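Local structure of coronin (Toxoplasma gondii, 4OZU) at residues A[39-44]-A[334-339]; A[196-201]-A[221-226]. The protein probably binds actin filaments; its N-terminal part is a WD40-repeat domain folded as a seven-bladed beta-propeller. All coordinates share one frame; numbering follows the deposited sequence.

Interaction 1 (A[39-44]-A[334-339]); sequences LAANTE and RMLKQE. With ACT (acetate ion), chain C.
Leu-39 and Ala-41 press onto Leu-336 and Gln-338 where the first and last blades of the WD40 beta-propeller meet. The segment 39-44 carries the edge strand 40-41 of the first blade, while 334-339 belongs to strand 331-339, next to the edge strand of the last. The two methyls of Leu-39 divide the work: CD1 sits 3.5 Å from the backbone O of Leu-336, a van der Waals contact, and CD2 lies 3.9 Å from OE1 of Gln-338. With its CG anti to the carbonyl carbon (chi1 -47°), Leu-39 sends this fork into the seam and meets the extended Gln-338 side chain at about a right angle. Further along, CB of Ala-41 touches CD1 of Leu-336 at 4.1 Å.

Cys-318 of strand 317-319 touches all three apolar residues, so the seam is filled from the last blade's edge strand as well, and Leu-39 is tied to Phe-317 through the backbone. The amide of Gln-338 is held at both atoms: NE2 gives to the carbonyls of Ser-30 and Asn-340, and OE1 accepts from Asn-316. That grip fixes the amide's rotation and satisfies its buried polar atoms, leaving the leucine methyl to rest against an already engaged oxygen.

Beyond the packed residues the chain turns away through an Asx turn. OD1 of Asn-42 accepts the backbone N-H of Glu-44 at 2.9 Å, the donor lying above the carbonyl plane, and that of Tyr-45 as well. At the same turn, Thr-43 N donates to OXT of a bound acetate, probably from the crystallisation liquor, over 3.1 Å.

Interaction 2 (A[196-201]-A[221-226]); sequences LNIVDP and CTWIDG
Leu-196 meets Cys-221, and Ile-198 meets Trp-223, across the seam between two consecutive blades of the WD40 propeller. Strand 195-200 is the third strand of its four-stranded blade, and strand 220-223 is an edge strand of the blade that follows. In the first pair the leucine comes end-on: its CD1 methyl lies 3.8 Å from CB of Cys-221 and 4.0 Å from SG, so one branch covers the root of the cysteine and its sulphur together. The SG, set between the backbone N and the carbonyl carbon at chi1 76°, is thereby turned alongside that methyl.

The second pair is built differently. Trp-223 reaches over with the far end of its indole, and CG2 of Ile-198 meets CH2 at 4.3 Å, approaching from the rim of the ring, almost level with it, so this methyl does not cover the ring face. The CA atoms stand 7.9 Å apart at Leu-196 and Cys-221 but 10.7 Å apart at Ile-198 and Trp-223, a widening that the long indole spans.

Ala-188 of strand 187-191 touches Ile-198, Cys-221 and Trp-223, joining the two pairs into one apolar patch, and Val-234 also packs on the tryptophan. The indole is steered by a polar bond too: it carries its one N-H to the preceding blade, where NE1 of Trp-223 donates to the backbone O of Lys-179.

How the interactions relate
Both contacts fill seams between neighbouring blades of the same propeller, with the middle of the propeller between them. Their centres lie about 23 Å apart and their nearest atoms about 13 Å, so they do not touch, and they share no sheet. Along the chain the order is 39-44, 196-201, 221-226, 334-339: both segments of interaction 2 fall between the two of interaction 1. Interaction 2 joins blades consecutive in sequence, whereas interaction 1 brings the first blade onto the last and so probably helps close the ring. The N-terminal strand 16-25, which pairs with strand 343-350 in the last blade, contributes to that same closure.

Interaction 1 (A[39-44]-A[334-339])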
ATOM      1  N   LEU A  39       7.547   3.086   3.399  1.00 33.13           N
ATOM      2  CA  LEU A  39       6.941   4.201   4.111  1.00 29.85           C
ATOM      3  C   LEU A  39       5.445   3.992   4.230  1.00 24.18           C
ATOM      4  O   LEU A  39       4.879   3.069   3.640  1.00 25.75           O
ATOM      5  CB  LEU A  39       7.220   5.531   3.394  1.00 26.16           C
ATOM      6  CG  LEU A  39       8.652   5.802   2.945  1.00 23.24           C
ATOM      7  CD1 LEU A  39       8.714   7.098   2.144  1.00 24.81           C
ATOM      8  CD2 LEU A  39       9.587   5.868   4.139  1.00 27.96           C
ATOM      9  N   ALA A  40       4.810   4.861   5.003  1.00 25.98           N
ATOM     10  CA  ALA A  40       3.362   4.887   5.114  1.00 24.17           C
ATOM     11  C   ALA A  40       2.903   6.317   5.358  1.00 29.94           C
ATOM     12  O   ALA A  40       3.641   7.133   5.906  1.00 25.25           O
ATOM     13  CB  ALA A  40       2.889   3.981   6.229  1.00 23.11           C
ATOM     14  N   ALA A  41       1.689   6.623   4.923  1.00 21.82           N
ATOM     15  CA  ALA A  41       1.112   7.936   5.168  1.00 23.38           C
ATOM     16  C   ALA A  41      -0.399   7.830   5.239  1.00 27.87           C
ATOM     17  O   ALA A  41      -0.999   6.982   4.577  1.00 26.19           O
ATOM     18  CB  ALA A  41       1.533   8.923   4.074  1.00 23.91           C
ATOM     19  N   ASN A  42      -1.013   8.670   6.064  1.00 22.51           N
ATOM     20  CA  ASN A  42      -2.454   8.850   6.007  1.00 23.65           C
ATOM     21  C   ASN A  42      -2.720  10.325   5.709  1.00 23.40           C
ATOM     22  O   ASN A  42      -1.871  10.986   5.114  1.00 24.68           O
ATOM     23  CB  ASN A  42      -3.141   8.350   7.291  1.00 21.16           C
ATOM     24  CG  ASN A  42      -2.756   9.128   8.547  1.00 22.58           C
ATOM     25  OD1 ASN A  42      -2.035  10.129   8.507  1.00 21.19           O
ATOM     26  ND2 ASN A  42      -3.265   8.659   9.681  1.00 23.43           N
ATOM     27  N   THR A  43      -3.880  10.852   6.078  1.00 26.95           N
ATOM     28  CA  THR A  43      -4.201  12.220   5.685  1.00 32.06           C
ATOM     29  C   THR A  43      -3.439  13.253   6.509  1.00 31.06           C
ATOM     30  O   THR A  43      -3.434  14.428   6.158  1.00 27.05           O
ATOM     31  CB  THR A  43      -5.706  12.512   5.806  1.00 29.91           C
ATOM     32  OG1 THR A  43      -6.142  12.291   7.153  1.00 28.61           O
ATOM     33  CG2 THR A  43      -6.496  11.625   4.856  1.00 31.26           C
ATOM     34  N   GLU A  44      -2.786  12.810   7.585  1.00 24.45           N
ATOM     35  CA  GLU A  44      -2.152  13.723   8.540  1.00 28.81           C
ATOM     36  C   GLU A  44      -0.662  13.450   8.731  1.00 26.87           C
ATOM     37  O   GLU A  44       0.126  14.390   8.874  1.00 25.45           O
ATOM     38  CB  GLU A  44      -2.860  13.625   9.895  1.00 27.17           C
ATOM     39  CG  GLU A  44      -2.320  14.536  10.993  1.00 42.36           C
ATOM     40  CD  GLU A  44      -2.855  15.949  10.893  1.00 67.72           C
ATOM     41  OE1 GLU A  44      -3.531  16.263   9.890  1.00 58.44           O
ATOM     42  OE2 GLU A  44      -2.605  16.744  11.825  1.00 66.10           O
ATOM     43  N   ARG A 334      -0.079  11.252  -5.028  1.00 23.75           N
ATOM     44  CA  ARG A 334       1.214  11.787  -4.614  1.00 20.80           C
ATOM     45  C   ARG A 334       2.080  10.702  -4.002  1.00 19.55           C
ATOM     46  O   ARG A 334       1.663   9.997  -3.080  1.00 20.68           O
ATOM     47  CB  ARG A 334       1.040  12.940  -3.620  1.00 22.93           C
ATOM     48  CG  ARG A 334       2.323  13.726  -3.381  1.00 22.87           C
ATOM     49  CD  ARG A 334       2.195  14.699  -2.208  1.00 25.97           C
ATOM     50  NE  ARG A 334       0.970  15.496  -2.268  1.00 23.67           N
ATOM     51  CZ  ARG A 334       0.440  16.131  -1.225  1.00 24.90           C
ATOM     52  NH1 ARG A 334       1.033  16.087  -0.037  1.00 24.21           N
ATOM     53  NH2 ARG A 334      -0.682  16.820  -1.367  1.00 25.86           N
ATOM     54  N   MET A 335       3.281  10.566  -4.548  1.00 22.36           N
ATOM     55  CA  MET A 335       4.278   9.664  -3.997  1.00 23.37           C
ATOM     56  C   MET A 335       5.202  10.427  -3.061  1.00 21.41           C
ATOM     57  O   MET A 335       5.579  11.558  -3.344  1.00 24.51           O
ATOM     58  CB  MET A 335       5.089   9.017  -5.117  1.00 21.86           C
ATOM     59  CG  MET A 335       6.187   8.082  -4.646  1.00 28.25           C
ATOM     60  SD  MET A 335       7.303   7.631  -5.991  1.00 36.91           S
ATOM     61  CE  MET A 335       6.195   6.736  -7.068  1.00 93.50           C
ATOM     62  N   LEU A 336       5.548   9.800  -1.945  1.00 21.72           N
ATOM     63  CA  LEU A 336       6.621  10.279  -1.088  1.00 24.73           C
ATOM     64  C   LEU A 336       7.791   9.351  -1.337  1.00 24.97           C
ATOM     65  O   LEU A 336       7.719   8.160  -1.046  1.00 23.56           O
ATOM     66  CB  LEU A 336       6.207  10.283   0.383  1.00 25.85           C
ATOM     67  CG  LEU A 336       4.975  11.142   0.677  1.00 24.06           C
ATOM     68  CD1 LEU A 336       4.489  10.952   2.108  1.00 24.46           C
ATOM     69  CD2 LEU A 336       5.297  12.608   0.413  1.00 28.58           C
ATOM     70  N   LYS A 337       8.847   9.909  -1.911  1.00 25.15           N
ATOM     71  CA  LYS A 337      10.012   9.152  -2.353  1.00 27.09           C
ATOM     72  C   LYS A 337      11.203   9.396  -1.430  1.00 30.76           C
ATOM     73  O   LYS A 337      11.686  10.510  -1.363  1.00 26.75           O
ATOM     74  CB  LYS A 337      10.366   9.565  -3.788  1.00 24.34           C
ATOM     75  CG  LYS A 337      11.618   8.923  -4.359  1.00 31.00           C
ATOM     76  CD  LYS A 337      12.090   9.681  -5.592  1.00 31.96           C
ATOM     77  CE  LYS A 337      13.457   9.202  -6.055  1.00 27.56           C
ATOM     78  NZ  LYS A 337      14.161  10.258  -6.832  1.00 35.47           N
ATOM     79  N   GLN A 338      11.684   8.375  -0.724  1.00 27.63           N
ATOM     80  CA  GLN A 338      12.913   8.539   0.058  1.00 26.82           C
ATOM     81  C   GLN A 338      14.116   8.567  -0.870  1.00 29.73           C
ATOM     82  O   GLN A 338      14.308   7.657  -1.685  1.00 31.06           O
ATOM     83  CB  GLN A 338      13.088   7.421   1.088  1.00 28.41           C
ATOM     84  CG  GLN A 338      14.386   7.504   1.891  1.00 30.66           C
ATOM     85  CD  GLN A 338      14.455   6.447   2.983  1.00 30.01           C
ATOM     86  OE1 GLN A 338      13.422   5.960   3.456  1.00 33.30           O
ATOM     87  NE2 GLN A 338      15.671   6.079   3.380  1.00 34.92           N
ATOM     88  N   GLU A 339      14.913   9.621  -0.741  1.00 32.82           N
ATOM     89  CA  GLU A 339      16.170   9.746  -1.457  1.00 39.28           C
ATOM     90  C   GLU A 339      17.307   9.650  -0.452  1.00 35.86           C
ATOM     91  O   GLU A 339      17.355  10.410   0.513  1.00 39.67           O
ATOM     92  CB  GLU A 339      16.219  11.063  -2.231  1.00 40.02           C
ATOM     93  CG  GLU A 339      15.144  11.157  -3.297  1.00 41.22           C
ATOM     94  CD  GLU A 339      15.262  12.400  -4.154  1.00 37.23           C
ATOM     95  OE1 GLU A 339      15.792  13.417  -3.660  1.00 33.87           O
ATOM     96  OE2 GLU A 339      14.823  12.358  -5.323  1.00 51.28           O
TER
HETATM   97  C   ACT C 402      -7.177   9.204   8.054  1.00 33.39           C
HETATM   98  O   ACT C 402      -7.628  10.263   8.537  1.00 39.63           O
HETATM   99  OXT ACT C 402      -6.287   9.331   7.188  1.00 35.31           O
HETATM  100  CH3 ACT C 402      -7.682   7.861   8.484  1.00 29.78           C

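Interaction 2 (A[196-201]-A[221-226])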
ATOM      1  N   LEU A 196       0.548 -17.017  -7.149  1.00 22.29           N
ATOM      2  CA  LEU A 196      -0.409 -16.043  -6.657  1.00 19.70           C
ATOM      3  C   LEU A 196      -1.551 -16.818  -6.019  1.00 19.37           C
ATOM      4  O   LEU A 196      -2.168 -17.655  -6.678  1.00 23.75           O
ATOM      5  CB  LEU A 196      -0.919 -15.155  -7.791  1.00 19.87           C
ATOM      6  CG  LEU A 196      -2.069 -14.207  -7.441  1.00 20.55           C
ATOM      7  CD1 LEU A 196      -1.602 -13.095  -6.514  1.00 21.83           C
ATOM      8  CD2 LEU A 196      -2.666 -13.642  -8.704  1.00 24.94           C
ATOM      9  N   ASN A 197      -1.822 -16.540  -4.747  1.00 21.72           N
ATOM     10  CA  ASN A 197      -2.827 -17.271  -3.989  1.00 20.10           C
ATOM     11  C   ASN A 197      -3.930 -16.351  -3.515  1.00 20.75           C
ATOM     12  O   ASN A 197      -3.666 -15.232  -3.070  1.00 22.38           O
ATOM     13  CB  ASN A 197      -2.193 -17.973  -2.783  1.00 21.56           C
ATOM     14  CG  ASN A 197      -0.912 -18.703  -3.137  1.00 24.46           C
ATOM     15  OD1 ASN A 197      -0.938 -19.762  -3.766  1.00 30.44           O
ATOM     16  ND2 ASN A 197       0.222 -18.141  -2.724  1.00 34.61           N
ATOM     17  N   ILE A 198      -5.164 -16.833  -3.622  1.00 19.60           N
ATOM     18  CA  ILE A 198      -6.329 -16.105  -3.140  1.00 18.76           C
ATOM     19  C   ILE A 198      -6.863 -16.793  -1.887  1.00 20.16           C
ATOM     20  O   ILE A 198      -7.075 -18.008  -1.879  1.00 20.84           O
ATOM     21  CB  ILE A 198      -7.446 -16.038  -4.196  1.00 21.25           C
ATOM     22  CG1 ILE A 198      -6.888 -15.628  -5.564  1.00 20.25           C
ATOM     23  CG2 ILE A 198      -8.533 -15.087  -3.733  1.00 22.70           C
ATOM     24  CD1 ILE A 198      -6.197 -14.279  -5.581  1.00 19.71           C
ATOM     25  N   VAL A 199      -7.101 -15.999  -0.845  1.00 21.27           N
ATOM     26  CA  VAL A 199      -7.472 -16.522   0.471  1.00 22.00           C
ATOM     27  C   VAL A 199      -8.773 -15.920   0.960  1.00 23.49           C
ATOM     28  O   VAL A 199      -8.941 -14.699   0.925  1.00 21.75           O
ATOM     29  CB  VAL A 199      -6.385 -16.226   1.517  1.00 22.07           C
ATOM     30  CG1 VAL A 199      -6.767 -16.816   2.868  1.00 26.55           C
ATOM     31  CG2 VAL A 199      -5.038 -16.776   1.051  1.00 22.47           C
ATOM     32  N   ASP A 200      -9.678 -16.788   1.416  1.00 24.03           N
ATOM     33  CA  ASP A 200     -10.917 -16.376   2.072  1.00 22.49           C
ATOM     34  C   ASP A 200     -10.759 -16.563   3.582  1.00 22.44           C
ATOM     35  O   ASP A 200     -10.813 -17.689   4.079  1.00 25.78           O
ATOM     36  CB  ASP A 200     -12.099 -17.189   1.538  1.00 22.77           C
ATOM     37  CG  ASP A 200     -13.446 -16.725   2.095  1.00 26.63           C
ATOM     38  OD1 ASP A 200     -13.505 -16.245   3.248  1.00 24.84           O
ATOM     39  OD2 ASP A 200     -14.455 -16.858   1.369  1.00 32.37           O
ATOM     40  N   PRO A 201     -10.552 -15.464   4.323  1.00 21.52           N
ATOM     41  CA  PRO A 201     -10.292 -15.629   5.761  1.00 22.35           C
ATOM     42  C   PRO A 201     -11.493 -16.112   6.570  1.00 24.65           C
ATOM     43  O   PRO A 201     -11.311 -16.840   7.540  1.00 26.68           O
ATOM     44  CB  PRO A 201      -9.883 -14.229   6.208  1.00 18.74           C
ATOM     45  CG  PRO A 201     -10.480 -13.304   5.185  1.00 20.66           C
ATOM     46  CD  PRO A 201     -10.440 -14.058   3.897  1.00 23.49           C
ATOM     47  N   CYS A 221       1.772  -8.402  -5.761  1.00 20.06           N
ATOM     48  CA  CYS A 221       0.405  -8.240  -6.226  1.00 16.67           C
ATOM     49  C   CYS A 221      -0.310  -7.087  -5.547  1.00 15.46           C
ATOM     50  O   CYS A 221       0.136  -6.558  -4.536  1.00 19.34           O
ATOM     51  CB  CYS A 221      -0.402  -9.524  -6.015  1.00 18.02           C
ATOM     52  SG  CYS A 221      -0.908  -9.836  -4.289  1.00 24.10           S
ATOM     53  N   THR A 222      -1.414  -6.686  -6.163  1.00 16.54           N
ATOM     54  CA  THR A 222      -2.399  -5.840  -5.521  1.00 16.30           C
ATOM     55  C   THR A 222      -3.733  -6.081  -6.225  1.00 24.48           C
ATOM     56  O   THR A 222      -3.766  -6.609  -7.336  1.00 22.04           O
ATOM     57  CB  THR A 222      -2.010  -4.360  -5.573  1.00 23.25           C
ATOM     58  OG1 THR A 222      -2.818  -3.620  -4.648  1.00 24.12           O
ATOM     59  CG2 THR A 222      -2.176  -3.805  -6.970  1.00 19.16           C
ATOM     60  N   TRP A 223      -4.830  -5.702  -5.583  1.00 19.46           N
ATOM     61  CA  TRP A 223      -6.141  -5.859  -6.188  1.00 18.86           C
ATOM     62  C   TRP A 223      -6.448  -4.680  -7.094  1.00 17.76           C
ATOM     63  O   TRP A 223      -6.005  -3.563  -6.830  1.00 22.16           O
ATOM     64  CB  TRP A 223      -7.213  -5.989  -5.112  1.00 17.72           C
ATOM     65  CG  TRP A 223      -7.173  -7.298  -4.433  1.00 17.56           C
ATOM     66  CD1 TRP A 223      -6.339  -7.667  -3.427  1.00 19.83           C
ATOM     67  CD2 TRP A 223      -8.009  -8.431  -4.705  1.00 15.83           C
ATOM     68  NE1 TRP A 223      -6.599  -8.965  -3.046  1.00 18.51           N
ATOM     69  CE2 TRP A 223      -7.619  -9.456  -3.820  1.00 16.97           C
ATOM     70  CE3 TRP A 223      -9.048  -8.677  -5.606  1.00 17.57           C
ATOM     71  CZ2 TRP A 223      -8.231 -10.704  -3.807  1.00 22.13           C
ATOM     72  CZ3 TRP A 223      -9.653  -9.925  -5.593  1.00 18.69           C
ATOM     73  CH2 TRP A 223      -9.241 -10.920  -4.699  1.00 21.95           C
ATOM     74  N   ILE A 224      -7.193  -4.942  -8.163  1.00 17.67           N
ATOM     75  CA  ILE A 224      -7.630  -3.897  -9.068  1.00 19.62           C
ATOM     76  C   ILE A 224      -9.135  -4.036  -9.303  1.00 18.05           C
ATOM     77  O   ILE A 224      -9.606  -4.052 -10.436  1.00 19.98           O
ATOM     78  CB  ILE A 224      -6.834  -3.929 -10.401  1.00 19.22           C
ATOM     79  CG1 ILE A 224      -6.858  -5.334 -11.016  1.00 21.80           C
ATOM     80  CG2 ILE A 224      -5.401  -3.466 -10.156  1.00 18.61           C
ATOM     81  CD1 ILE A 224      -6.165  -5.442 -12.363  1.00 23.49           C
ATOM     82  N   ASP A 225      -9.877  -4.158  -8.198  1.00 20.08           N
ATOM     83  CA  ASP A 225     -11.329  -4.030  -8.217  1.00 20.07           C
ATOM     84  C   ASP A 225     -11.674  -2.601  -7.760  1.00 23.11           C
ATOM     85  O   ASP A 225     -11.078  -1.646  -8.257  1.00 21.77           O
ATOM     86  CB  ASP A 225     -12.007  -5.133  -7.368  1.00 19.94           C
ATOM     87  CG  ASP A 225     -11.465  -5.247  -5.931  1.00 22.08           C
ATOM     88  OD1 ASP A 225     -10.371  -4.747  -5.602  1.00 18.88           O
ATOM     89  OD2 ASP A 225     -12.154  -5.896  -5.115  1.00 26.51           O
ATOM     90  N   GLY A 226     -12.619  -2.428  -6.845  1.00 20.37           N
ATOM     91  CA  GLY A 226     -13.025  -1.087  -6.470  1.00 21.74           C
ATOM     92  C   GLY A 226     -13.769  -0.364  -7.585  1.00 16.69           C
ATOM     93  O   GLY A 226     -14.283  -0.985  -8.523  1.00 19.28           O
TER